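Local coordinates for Ig domain protein, group 2 domain protein (PDB 6BG8) that adsorbs its bacterium onto ice and inhibits ice-crystal growth, this chain being the C-terminal ice-binding-like domain, at residues A[194-199]-A[212-217]; A[208-213]-A[227-232]; A[188-193]-A[200-205]; A[218-223]-A[232-237]. All blocks are in the same frame, centred on the assembly; numbering follows the deposited sequence.

Contact 1: residues A[194-199]-A[212-217]; sequences TNTNFS and TGANVT. With PO4 (phosphate ion), chain H.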
loop_
_atom_site.group_PDB
_atom_site.type_symbol
_atom_site.label_atom_id
_atom_site.label_comp_id
_atom_site.label_asym_id
_atom_site.label_seq_id
_atom_site.Cartn_x
_atom_site.Cartn_y
_atom_site.Cartn_z
ATOM N N THR A 194 2.651 14.166 7.149
ATOM C CA THR A 194 1.569 15.106 6.872
ATOM C C THR A 194 1.803 15.833 5.556
ATOM O O THR A 194 2.915 16.275 5.261
ATOM C CB THR A 194 1.426 16.147 7.989
ATOM O OG1 THR A 194 2.611 16.950 8.059
ATOM C CG2 THR A 194 1.162 15.495 9.344
ATOM N N ASN A 195 0.738 15.938 4.760
ATOM C CA ASN A 195 0.717 16.776 3.566
ATOM C C ASN A 195 1.823 16.434 2.576
ATOM O O ASN A 195 2.265 17.298 1.815
ATOM C CB ASN A 195 0.789 18.255 3.953
ATOM C CG ASN A 195 -0.321 18.643 4.882
ATOM O OD1 ASN A 195 -1.497 18.504 4.549
ATOM N ND2 ASN A 195 0.038 19.097 6.066
ATOM N N THR A 196 2.275 15.184 2.563
ATOM C CA THR A 196 3.236 14.739 1.561
ATOM C C THR A 196 2.527 14.072 0.387
ATOM O O THR A 196 1.349 13.715 0.453
ATOM C CB THR A 196 4.264 13.760 2.152
ATOM O OG1 THR A 196 3.599 12.582 2.629
ATOM C CG2 THR A 196 5.063 14.400 3.281
ATOM N N ASN A 197 3.276 13.907 -0.699
ATOM C CA ASN A 197 2.839 13.163 -1.877
ATOM C C ASN A 197 3.645 11.875 -1.928
ATOM O O ASN A 197 4.870 11.923 -2.076
ATOM C CB ASN A 197 3.054 13.962 -3.163
ATOM C CG ASN A 197 2.257 15.251 -3.199
ATOM O OD1 ASN A 197 1.091 15.285 -2.810
ATOM N ND2 ASN A 197 2.881 16.318 -3.695
ATOM N N PHE A 198 2.960 10.739 -1.801
ATOM C CA PHE A 198 3.578 9.422 -1.719
ATOM C C PHE A 198 3.121 8.557 -2.887
ATOM O O PHE A 198 1.952 8.606 -3.287
ATOM C CB PHE A 198 3.225 8.742 -0.378
ATOM C CG PHE A 198 3.995 7.465 -0.121
ATOM C CD1 PHE A 198 3.621 6.283 -0.738
ATOM C CD2 PHE A 198 5.061 7.450 0.756
ATOM C CE1 PHE A 198 4.331 5.116 -0.522
ATOM C CE2 PHE A 198 5.770 6.282 0.993
ATOM C CZ PHE A 198 5.402 5.113 0.351
ATOM N N SER A 199 4.051 7.759 -3.434
ATOM C CA SER A 199 3.775 6.844 -4.538
ATOM C C SER A 199 4.300 5.455 -4.206
ATOM O O SER A 199 5.423 5.318 -3.715
ATOM C CB SER A 199 4.441 7.328 -5.838
ATOM O OG SER A 199 3.696 8.380 -6.422
ATOM N N THR A 212 -1.898 13.405 8.582
ATOM C CA THR A 212 -2.848 14.424 8.144
ATOM C C THR A 212 -2.557 14.954 6.742
ATOM O O THR A 212 -1.508 15.545 6.499
ATOM C CB THR A 212 -2.817 15.581 9.150
ATOM O OG1 THR A 212 -2.742 15.055 10.483
ATOM C CG2 THR A 212 -4.064 16.422 9.023
ATOM N N GLY A 213 -3.504 14.765 5.820
ATOM C CA GLY A 213 -3.461 15.448 4.541
ATOM C C GLY A 213 -2.555 14.853 3.483
ATOM O O GLY A 213 -2.532 15.371 2.361
ATOM N N ALA A 214 -1.825 13.783 3.782
ATOM C CA ALA A 214 -0.973 13.178 2.765
ATOM C C ALA A 214 -1.803 12.628 1.607
ATOM O O ALA A 214 -2.960 12.223 1.775
ATOM C CB ALA A 214 -0.117 12.063 3.372
ATOM N N ASN A 215 -1.192 12.646 0.421
ATOM C CA ASN A 215 -1.765 12.112 -0.809
ATOM C C ASN A 215 -1.023 10.833 -1.176
ATOM O O ASN A 215 0.201 10.852 -1.325
ATOM C CB ASN A 215 -1.641 13.138 -1.940
ATOM C CG ASN A 215 -2.407 12.741 -3.181
ATOM O OD1 ASN A 215 -2.098 11.741 -3.828
ATOM N ND2 ASN A 215 -3.421 13.532 -3.525
ATOM N N VAL A 216 -1.757 9.733 -1.341
ATOM C CA VAL A 216 -1.151 8.447 -1.681
ATOM C C VAL A 216 -1.633 8.019 -3.063
ATOM O O VAL A 216 -2.834 8.046 -3.344
ATOM C CB VAL A 216 -1.482 7.368 -0.630
ATOM C CG1 VAL A 216 -0.998 6.002 -1.083
ATOM C CG2 VAL A 216 -0.860 7.723 0.722
ATOM N N THR A 217 -0.700 7.610 -3.919
ATOM C CA THR A 217 -1.031 6.933 -5.170
ATOM C C THR A 217 -0.337 5.583 -5.129
ATOM O O THR A 217 0.894 5.520 -5.157
ATOM C CB THR A 217 -0.585 7.737 -6.392
ATOM O OG1 THR A 217 -1.233 9.016 -6.378
ATOM C CG2 THR A 217 -0.960 7.012 -7.671
HETATM P P PO4 H . 5.220 15.184 9.930
HETATM O O1 PO4 H . 6.707 14.933 9.910
HETATM O O2 PO4 H . 4.783 15.553 11.332
HETATM O O3 PO4 H . 4.461 13.926 9.543
HETATM O O4 PO4 H . 4.915 16.316 8.973
HETATM O O HOH W 1 -1.969 18.687 1.730
HETATM O O HOH W 2 0.400 10.628 -4.509
#
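Phe198 is bonded through both its N and its O to the neighbouring strand: Phe198 N donates to Asn215 O at 2.8 Å, and Phe198 O receives Thr217 N at 2.9 Å. One step earlier Asn215 N reaches Thr196 O at 2.8 Å in a nearly straight bond. With CA-CA spacings of 4.8 Å for Asn197-Asn215, Phe198-Val216 and Ser199-Thr217, this is a parallel ladder. On the face that carries Asn197 and Asn215, Asn197 OD1 lies 3.6 Å from Asn215 CB; the placement of the Asn215 amide beyond it is doubtful, since that side chain has two conformers. On the other face Phe198 and Val216 are buried, both packed on Ile192, and the ring of Phe198 also meets Trp184. Such pairing of equivalent strands from successive coils is the mark of a beta-solenoid, the fold of DUF3494 ice-binding domains. Thr212 to Asn215 form its T-A/G-X-T/N motif, assigned to ice binding by similarity. At the turn before the strands the pairing becomes less regular: Asn195 N donates to Thr212 O at 2.9 Å with an N-H...O angle of only 134°. Asn195 OD1 sits 3.6 Å from Gly213 CA, and a water bonded to Asn195 OD1 also reaches Gly213 O weakly. Farther out, Thr194 OG1 lies between its backbone N and carbonyl carbon (chi1 64°) and donates to phosphate O4 at 2.6 Å, while Thr194 N serves phosphate O3. The ion, probably from the crystallisation liquor, is also held by Arg211 and Ala166 N.

Contact 2: residues A[208-213]-A[227-232]; sequences VNVRTG and VTLDAN. With PO4 (phosphate ion), chain H.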
loop_
_atom_site.group_PDB
_atom_site.type_symbol
_atom_site.label_atom_id
_atom_site.label_comp_id
_atom_site.label_asym_id
_atom_site.label_seq_id
_atom_site.Cartn_x
_atom_site.Cartn_y
_atom_site.Cartn_z
ATOM N N VAL A 208 0.255 0.579 8.781
ATOM C CA VAL A 208 0.515 1.764 7.970
ATOM C C VAL A 208 -0.236 2.929 8.597
ATOM O O VAL A 208 -1.449 2.839 8.823
ATOM C CB VAL A 208 0.072 1.570 6.506
ATOM C CG1 VAL A 208 0.422 2.809 5.677
ATOM C CG2 VAL A 208 0.690 0.311 5.903
ATOM N N ASN A 209 0.477 4.015 8.883
ATOM C CA ASN A 209 -0.136 5.213 9.450
ATOM C C ASN A 209 0.100 6.357 8.477
ATOM O O ASN A 209 1.235 6.819 8.328
ATOM C CB ASN A 209 0.444 5.541 10.828
ATOM C CG ASN A 209 0.427 4.343 11.785
ATOM O OD1 ASN A 209 1.378 4.135 12.545
ATOM N ND2 ASN A 209 -0.651 3.567 11.761
ATOM N N VAL A 210 -0.963 6.814 7.817
ATOM C CA VAL A 210 -0.888 7.937 6.887
ATOM C C VAL A 210 -1.320 9.189 7.638
ATOM O O VAL A 210 -2.434 9.248 8.171
ATOM C CB VAL A 210 -1.763 7.702 5.645
ATOM C CG1 VAL A 210 -1.428 8.729 4.559
ATOM C CG2 VAL A 210 -1.591 6.264 5.135
ATOM N N ARG A 211 -0.441 10.184 7.693
ATOM C CA ARG A 211 -0.668 11.324 8.565
ATOM C C ARG A 211 -1.411 12.428 7.813
ATOM O O ARG A 211 -1.570 12.386 6.591
ATOM C CB ARG A 211 0.666 11.798 9.156
ATOM C CG ARG A 211 1.222 10.766 10.150
ATOM C CD ARG A 211 2.672 10.963 10.505
ATOM N NE ARG A 211 2.957 12.257 11.117
ATOM C CZ ARG A 211 2.752 12.541 12.399
ATOM N NH1 ARG A 211 2.230 11.628 13.214
ATOM N NH2 ARG A 211 3.055 13.743 12.862
ATOM N N THR A 212 -1.898 13.405 8.582
ATOM C CA THR A 212 -2.848 14.424 8.144
ATOM C C THR A 212 -2.557 14.954 6.742
ATOM O O THR A 212 -1.508 15.545 6.499
ATOM C CB THR A 212 -2.817 15.581 9.150
ATOM O OG1 THR A 212 -2.742 15.055 10.483
ATOM C CG2 THR A 212 -4.064 16.422 9.023
ATOM N N GLY A 213 -3.504 14.765 5.820
ATOM C CA GLY A 213 -3.461 15.448 4.541
ATOM C C GLY A 213 -2.555 14.853 3.483
ATOM O O GLY A 213 -2.532 15.371 2.361
ATOM N N VAL A 227 -4.359 -0.293 8.905
ATOM C CA VAL A 227 -4.077 0.893 8.106
ATOM C C VAL A 227 -4.892 2.036 8.689
ATOM O O VAL A 227 -6.117 1.927 8.810
ATOM C CB VAL A 227 -4.424 0.692 6.623
ATOM C CG1 VAL A 227 -4.147 1.979 5.853
ATOM C CG2 VAL A 227 -3.644 -0.471 6.015
ATOM N N THR A 228 -4.231 3.131 9.046
ATOM C CA THR A 228 -4.938 4.299 9.560
ATOM C C THR A 228 -4.712 5.485 8.637
ATOM O O THR A 228 -3.596 5.710 8.165
ATOM C CB THR A 228 -4.507 4.660 10.997
ATOM O OG1 THR A 228 -3.175 5.198 11.003
ATOM C CG2 THR A 228 -4.581 3.438 11.889
ATOM N N LEU A 229 -5.793 6.216 8.372
ATOM C CA LEU A 229 -5.794 7.436 7.581
ATOM C C LEU A 229 -6.173 8.630 8.442
ATOM O O LEU A 229 -6.957 8.516 9.386
ATOM C CB LEU A 229 -6.789 7.364 6.424
ATOM C CG LEU A 229 -6.703 6.214 5.435
ATOM C CD1 LEU A 229 -7.669 6.511 4.297
ATOM C CD2 LEU A 229 -5.264 6.085 4.932
ATOM N N ASP A 230 -5.631 9.782 8.078
ATOM C CA ASP A 230 -5.998 11.067 8.665
ATOM C C ASP A 230 -6.203 12.025 7.486
ATOM O O ASP A 230 -5.246 12.631 6.994
ATOM C CB ASP A 230 -4.926 11.541 9.642
ATOM C CG ASP A 230 -5.302 12.831 10.356
ATOM O OD1 ASP A 230 -6.391 13.394 10.082
ATOM O OD2 ASP A 230 -4.497 13.277 11.199
ATOM N N ALA A 231 -7.448 12.128 7.017
ATOM C CA ALA A 231 -7.827 13.076 5.966
ATOM C C ALA A 231 -6.924 12.959 4.735
ATOM O O ALA A 231 -6.275 13.918 4.313
ATOM C CB ALA A 231 -7.810 14.512 6.508
ATOM N N ASN A 232 -6.901 11.764 4.145
ATOM C CA ASN A 232 -5.996 11.481 3.042
ATOM C C ASN A 232 -6.755 11.251 1.748
ATOM O O ASN A 232 -7.847 10.686 1.739
ATOM C CB ASN A 232 -5.148 10.243 3.324
ATOM C CG ASN A 232 -4.400 10.344 4.620
ATOM O OD1 ASN A 232 -4.582 9.524 5.519
ATOM N ND2 ASN A 232 -3.562 11.368 4.736
HETATM P P PO4 H . 5.220 15.184 9.930
HETATM O O1 PO4 H . 6.707 14.933 9.910
HETATM O O2 PO4 H . 4.783 15.553 11.332
HETATM O O3 PO4 H . 4.461 13.926 9.543
HETATM O O4 PO4 H . 4.915 16.316 8.973
HETATM O O HOH W 3 -3.058 7.813 10.433
HETATM O O HOH W 4 -1.956 12.169 11.483
#
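Asp230 OD2 is gripped twice, by Thr212 OG1 at 2.6 Å and by a water at 2.8 Å that in turn accepts from Thr212 N. The hydroxyl arrives from above the carboxylate, 60° out of its plane. Asp230 CG is anti to the backbone N (chi1 -176°), which lets the acid lie alongside Thr212 and point the same way; Asp230 OD1 is taken by Thr25 OG1. Asn232 provides the second clamp. Its ND2 donates to Arg211 O at 2.9 Å, with the acceptor in the amide plane but the donor 43° out of the carbonyl plane, and ND2 also serves Ala214 O. Asn232 OD1 receives Asp230 N at 2.8 Å, so bonds at both ends fix the amide's rotation. These are equivalent turns of two successive coils of the beta-solenoid, and Thr212 and Gly213 open the motif assigned to ice binding by similarity. Below the clamps, Val210 CG1 presses to 3.4 Å from Asn232 CG, and Val210 CG2 lies beside Leu229 CD2 at 3.7 Å. Parallel pairing continues through Val210 N to Thr228 O at 2.9 Å and through Thr228 N to Val208 O, while a water spans Val210 O and Thr228 OG1. Past the strands, Gly213 N donates to Asp230 O at 3.0 Å. Arg211, whose CB points away from 227-232, gives NE and NH2 to two phosphate oxygens.

Contact 3: residues A[188-193]-A[200-205]; sequences GKTVIG and GNVFAW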
loop_
_atom_site.group_PDB
_atom_site.type_symbol
_atom_site.label_atom_id
_atom_site.label_comp_id
_atom_site.label_asym_id
_atom_site.label_seq_id
_atom_site.Cartn_x
_atom_site.Cartn_y
_atom_site.Cartn_z
ATOM N N GLY A 188 8.859 -3.474 9.921
ATOM C CA GLY A 188 8.171 -2.642 10.880
ATOM C C GLY A 188 7.003 -1.925 10.240
ATOM O O GLY A 188 6.358 -2.439 9.318
ATOM N N LYS A 189 6.720 -0.733 10.731
ATOM C CA LYS A 189 5.587 0.023 10.220
ATOM C C LYS A 189 6.024 0.993 9.131
ATOM O O LYS A 189 7.200 1.335 9.006
ATOM C CB LYS A 189 4.909 0.801 11.346
ATOM C CG LYS A 189 5.763 1.904 11.946
ATOM C CD LYS A 189 4.991 2.649 13.023
ATOM C CE LYS A 189 5.893 3.629 13.765
ATOM N NZ LYS A 189 5.217 4.241 14.958
ATOM N N THR A 190 5.050 1.441 8.345
ATOM C CA THR A 190 5.242 2.521 7.385
ATOM C C THR A 190 4.397 3.717 7.808
ATOM O O THR A 190 3.186 3.585 8.037
ATOM C CB THR A 190 4.875 2.081 5.966
ATOM O OG1 THR A 190 5.789 1.060 5.530
ATOM C CG2 THR A 190 4.949 3.259 4.997
ATOM N N VAL A 191 5.042 4.872 7.937
ATOM C CA VAL A 191 4.397 6.106 8.382
ATOM C C VAL A 191 4.630 7.155 7.306
ATOM O O VAL A 191 5.779 7.426 6.937
ATOM C CB VAL A 191 4.946 6.569 9.741
ATOM C CG1 VAL A 191 4.285 7.856 10.170
ATOM C CG2 VAL A 191 4.756 5.484 10.793
ATOM N N ILE A 192 3.549 7.737 6.795
ATOM C CA ILE A 192 3.605 8.697 5.698
ATOM C C ILE A 192 3.292 10.086 6.247
ATOM O O ILE A 192 2.261 10.276 6.899
ATOM C CB ILE A 192 2.635 8.278 4.579
ATOM C CG1 ILE A 192 3.126 6.950 3.983
ATOM C CG2 ILE A 192 2.529 9.350 3.507
ATOM C CD1 ILE A 192 2.130 6.251 3.067
ATOM N N GLY A 193 4.190 11.051 5.998
ATOM C CA GLY A 193 4.137 12.315 6.715
ATOM C C GLY A 193 3.025 13.241 6.253
ATOM O O GLY A 193 2.511 13.137 5.143
ATOM N N GLY A 200 3.504 4.429 -4.483
ATOM C CA GLY A 200 3.970 3.057 -4.388
ATOM C C GLY A 200 3.024 2.160 -3.612
ATOM O O GLY A 200 2.080 2.599 -2.957
ATOM N N ASN A 201 3.307 0.858 -3.701
ATOM C CA ASN A 201 2.539 -0.168 -3.004
ATOM C C ASN A 201 3.238 -0.486 -1.689
ATOM O O ASN A 201 4.340 -1.043 -1.682
ATOM C CB ASN A 201 2.400 -1.422 -3.862
ATOM C CG ASN A 201 1.777 -1.135 -5.207
ATOM O OD1 ASN A 201 0.556 -1.033 -5.321
ATOM N ND2 ASN A 201 2.613 -0.985 -6.239
ATOM N N VAL A 202 2.583 -0.171 -0.579
ATOM C CA VAL A 202 3.182 -0.337 0.742
ATOM C C VAL A 202 2.764 -1.691 1.307
ATOM O O VAL A 202 1.569 -1.967 1.446
ATOM C CB VAL A 202 2.763 0.806 1.678
ATOM C CG1 VAL A 202 3.367 0.624 3.057
ATOM C CG2 VAL A 202 3.176 2.149 1.093
ATOM N N PHE A 203 3.744 -2.537 1.621
ATOM C CA PHE A 203 3.536 -3.810 2.319
ATOM C C PHE A 203 4.226 -3.713 3.679
ATOM O O PHE A 203 5.398 -4.077 3.825
ATOM C CB PHE A 203 4.091 -4.982 1.509
ATOM C CG PHE A 203 3.337 -5.258 0.242
ATOM C CD1 PHE A 203 3.517 -4.451 -0.879
ATOM C CD2 PHE A 203 2.473 -6.347 0.160
ATOM C CE1 PHE A 203 2.834 -4.714 -2.054
ATOM C CE2 PHE A 203 1.783 -6.613 -1.010
ATOM C CZ PHE A 203 1.968 -5.796 -2.117
ATOM N N ALA A 204 3.499 -3.206 4.676
ATOM C CA ALA A 204 4.017 -3.110 6.035
ATOM C C ALA A 204 3.637 -4.363 6.807
ATOM O O ALA A 204 2.472 -4.769 6.799
ATOM C CB ALA A 204 3.462 -1.876 6.746
ATOM N N TRP A 205 4.621 -4.985 7.461
ATOM C CA TRP A 205 4.306 -6.185 8.228
ATOM C C TRP A 205 3.346 -5.868 9.362
ATOM O O TRP A 205 2.413 -6.634 9.628
ATOM C CB TRP A 205 5.576 -6.829 8.787
ATOM C CG TRP A 205 5.253 -8.038 9.607
ATOM C CD1 TRP A 205 5.256 -8.138 10.975
ATOM C CD2 TRP A 205 4.847 -9.319 9.113
ATOM N NE1 TRP A 205 4.888 -9.408 11.354
ATOM C CE2 TRP A 205 4.628 -10.151 10.233
ATOM C CE3 TRP A 205 4.646 -9.844 7.832
ATOM C CZ2 TRP A 205 4.230 -11.483 10.110
ATOM C CZ3 TRP A 205 4.249 -11.181 7.712
ATOM C CH2 TRP A 205 4.042 -11.973 8.844
#
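Val202 is the first residue of 200-205 to meet the other segment, its CG1 standing 3.5 Å from Thr190 OG1 and 3.6 Å from Thr190 CG2. The two side chains reach toward each other tip to tip. Val202 CG1 is anti to its backbone N (chi1 179°), the branch that enters the contact. Thr190 OG1 is anti to the carbonyl carbon (chi1 -66°), and its polar need is met by Thr186 OG1, which leaves the approach to Val202 one of van der Waals packing. Phe203, by contrast, turns its CB away from 188-193. The next inward residue, Ala204, sets its CB 3.9 Å from Thr190 OG1 and equally 3.9 Å from Gly188 O, so one methyl covers both the hydroxyl and a carbonyl. At Trp205 the contact fades: its N lies 3.6 Å from Gly188 O, and that oxygen is hydrogen-bonded to Thr186 OG1. No hydrogen bond crosses between the segments, and they bury just 207 Å² together, consistent with packing between two faces of the solenoid across its interior, not pairing within a sheet. The ring of Phe203 stacks with that of Phe221 and rests on Leu95, Ala98, Tyr99 and Leu102 of helix 84-103. The 200-205 part of strand 197-204 is therefore packed between that helix and the solenoid interior, whose opposing wall includes strand 190-192, flanked by strands 162-164 and 208-210.

Contact 4: residues A[218-223]-A[232-237]; sequences GRLFAV and NAVTKA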
loop_
_atom_site.group_PDB
_atom_site.type_symbol
_atom_site.label_atom_id
_atom_site.label_comp_id
_atom_site.label_asym_id
_atom_site.label_seq_id
_atom_site.Cartn_x
_atom_site.Cartn_y
_atom_site.Cartn_z
ATOM N N GLY A 218 -1.115 4.514 -5.008
ATOM C CA GLY A 218 -0.505 3.205 -4.858
ATOM C C GLY A 218 -1.439 2.258 -4.153
ATOM O O GLY A 218 -2.599 2.143 -4.546
ATOM N N ARG A 219 -0.947 1.584 -3.119
ATOM C CA ARG A 219 -1.754 0.675 -2.307
ATOM C C ARG A 219 -1.192 0.670 -0.893
ATOM O O ARG A 219 0.006 0.869 -0.695
ATOM C CB ARG A 219 -1.734 -0.752 -2.862
ATOM C CG ARG A 219 -2.436 -0.958 -4.190
ATOM C CD ARG A 219 -2.376 -2.427 -4.592
ATOM N NE ARG A 219 -3.063 -2.683 -5.853
ATOM C CZ ARG A 219 -2.522 -2.469 -7.048
ATOM N NH1 ARG A 219 -1.284 -2.001 -7.147
ATOM N NH2 ARG A 219 -3.211 -2.750 -8.144
ATOM N N LEU A 220 -2.057 0.409 0.093
ATOM C CA LEU A 220 -1.650 0.378 1.501
ATOM C C LEU A 220 -2.053 -0.955 2.123
ATOM O O LEU A 220 -3.242 -1.206 2.326
ATOM C CB LEU A 220 -2.276 1.544 2.264
ATOM C CG LEU A 220 -1.930 2.920 1.681
ATOM C CD1 LEU A 220 -2.725 4.018 2.361
ATOM C CD2 LEU A 220 -0.418 3.184 1.785
ATOM N N PHE A 221 -1.065 -1.798 2.442
ATOM C CA PHE A 221 -1.284 -3.115 3.033
ATOM C C PHE A 221 -0.651 -3.164 4.417
ATOM O O PHE A 221 0.531 -2.835 4.572
ATOM C CB PHE A 221 -0.663 -4.240 2.182
ATOM C CG PHE A 221 -1.254 -4.382 0.803
ATOM C CD1 PHE A 221 -2.453 -5.041 0.614
ATOM C CD2 PHE A 221 -0.576 -3.904 -0.310
ATOM C CE1 PHE A 221 -2.988 -5.186 -0.656
ATOM C CE2 PHE A 221 -1.111 -4.042 -1.584
ATOM C CZ PHE A 221 -2.318 -4.688 -1.756
ATOM N N ALA A 222 -1.418 -3.616 5.412
ATOM C CA ALA A 222 -0.888 -3.921 6.738
ATOM C C ALA A 222 -1.090 -5.414 6.969
ATOM O O ALA A 222 -2.225 -5.870 7.135
ATOM C CB ALA A 222 -1.573 -3.078 7.816
ATOM N N VAL A 223 0.003 -6.182 6.954
ATOM C CA VAL A 223 -0.126 -7.639 6.919
ATOM C C VAL A 223 -0.711 -8.174 8.220
ATOM O O VAL A 223 -1.542 -9.089 8.201
ATOM C CB VAL A 223 1.228 -8.295 6.596
ATOM C CG1 VAL A 223 1.086 -9.821 6.615
ATOM C CG2 VAL A 223 1.738 -7.820 5.233
ATOM N N ASN A 232 -6.901 11.764 4.145
ATOM C CA ASN A 232 -5.996 11.481 3.042
ATOM C C ASN A 232 -6.755 11.251 1.748
ATOM O O ASN A 232 -7.847 10.686 1.739
ATOM C CB ASN A 232 -5.148 10.243 3.324
ATOM C CG ASN A 232 -4.400 10.344 4.620
ATOM O OD1 ASN A 232 -4.582 9.524 5.519
ATOM N ND2 ASN A 232 -3.562 11.368 4.736
ATOM N N ALA A 233 -6.141 11.669 0.652
ATOM C CA ALA A 233 -6.571 11.263 -0.677
ATOM C C ALA A 233 -5.747 10.052 -1.090
ATOM O O ALA A 233 -4.528 10.152 -1.248
ATOM C CB ALA A 233 -6.397 12.399 -1.682
ATOM N N VAL A 234 -6.410 8.917 -1.282
ATOM C CA VAL A 234 -5.747 7.671 -1.642
ATOM C C VAL A 234 -6.308 7.212 -2.977
ATOM O O VAL A 234 -7.517 6.993 -3.106
ATOM C CB VAL A 234 -5.948 6.593 -0.567
ATOM C CG1 VAL A 234 -5.261 5.300 -0.984
ATOM C CG2 VAL A 234 -5.433 7.091 0.776
ATOM N N THR A 235 -5.437 7.060 -3.970
ATOM C CA THR A 235 -5.838 6.575 -5.281
ATOM C C THR A 235 -5.085 5.294 -5.580
ATOM O O THR A 235 -3.852 5.266 -5.489
ATOM C CB THR A 235 -5.552 7.613 -6.360
ATOM O OG1 THR A 235 -6.251 8.830 -6.041
ATOM C CG2 THR A 235 -5.995 7.087 -7.719
ATOM N N LYS A 236 -5.819 4.233 -5.912
ATOM C CA LYS A 236 -5.155 2.977 -6.233
ATOM C C LYS A 236 -4.416 3.109 -7.552
ATOM O O LYS A 236 -4.945 3.659 -8.523
ATOM C CB LYS A 236 -6.153 1.824 -6.315
ATOM C CG LYS A 236 -5.460 0.470 -6.515
ATOM C CD LYS A 236 -6.449 -0.660 -6.693
ATOM C CE LYS A 236 -6.418 -1.217 -8.096
ATOM N NZ LYS A 236 -6.878 -0.210 -9.079
ATOM N N ALA A 237 -3.188 2.593 -7.585
ATOM C CA ALA A 237 -2.421 2.593 -8.821
ATOM C C ALA A 237 -3.094 1.693 -9.849
ATOM O O ALA A 237 -3.611 0.623 -9.519
ATOM C CB ALA A 237 -0.989 2.133 -8.555
#
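Arg219 lies across the aliphatic part of Lys236, the two side chains crossing at a slant. From CB, the first torsion sets Arg219 CG anti to the carbonyl carbon (chi1 -68°), where it comes 4.1 Å from Lys236 CG. The chain is extended from there to NE, which passes Lys236 CG and CD at a similar spacing. Lys236 CG lies over one face of the guanidinium, displaced toward its rim. At the tip, Arg219 NH2 is 3.6 Å from Lys236 CE and 3.7 Å from Ala237 O. NH2 bonds to Ala12 O and NH1 to Asn201 OD1, so both terminal nitrogens have acceptors beyond this contact. The charges stay apart, Arg219 NH2 lying 4.6 Å from Lys236 NZ. Lys236 NZ is bonded to Asp32 O and, weakly, to Ala237 O; such carbonyls would offset some of the repulsion between two buried cations. The backbone is joined at Gly218, where the chain turns the corner between two faces of the solenoid. Gly218 N donates to Thr235 O at 2.9 Å and Gly218 O accepts from Ala237 N at 3.1 Å, giving a single parallel bridge to Lys236. The touching parts, CA 218 to 220 and CA 234 to 237, run 122° apart, so the pairing stops at this one bridge. Across the angle between them, Leu220 CD1 meets Val234 CG1 at 4.4 Å. Strand 219-222 continues between strands 197-204 and 14-18, with Leu220 against strand 208-210 and Phe221 against Leu95 of helix 84-103, while strand 233-236 lies between strands 215-217 and 29-31.

From the N terminus, contact 3 opens first and closes the loop from 188-193 to 200-205, joining two faces of one coil across the interior. Contact 1 starts inside that loop at 194-199 and ends at 212-217, so contacts 1 and 3 cross. Contact 2 begins at 208-213, sharing Thr212 and Gly213 with contact 1, and runs on to 227-232; one coil hands over to the next there. Contact 4 opens after contact 1 has closed, and it crosses contact 2, with Asn232 common to both. Contacts 1 and 2 stack successive coils, whereas contacts 3 and 4 connect different faces of the solenoid.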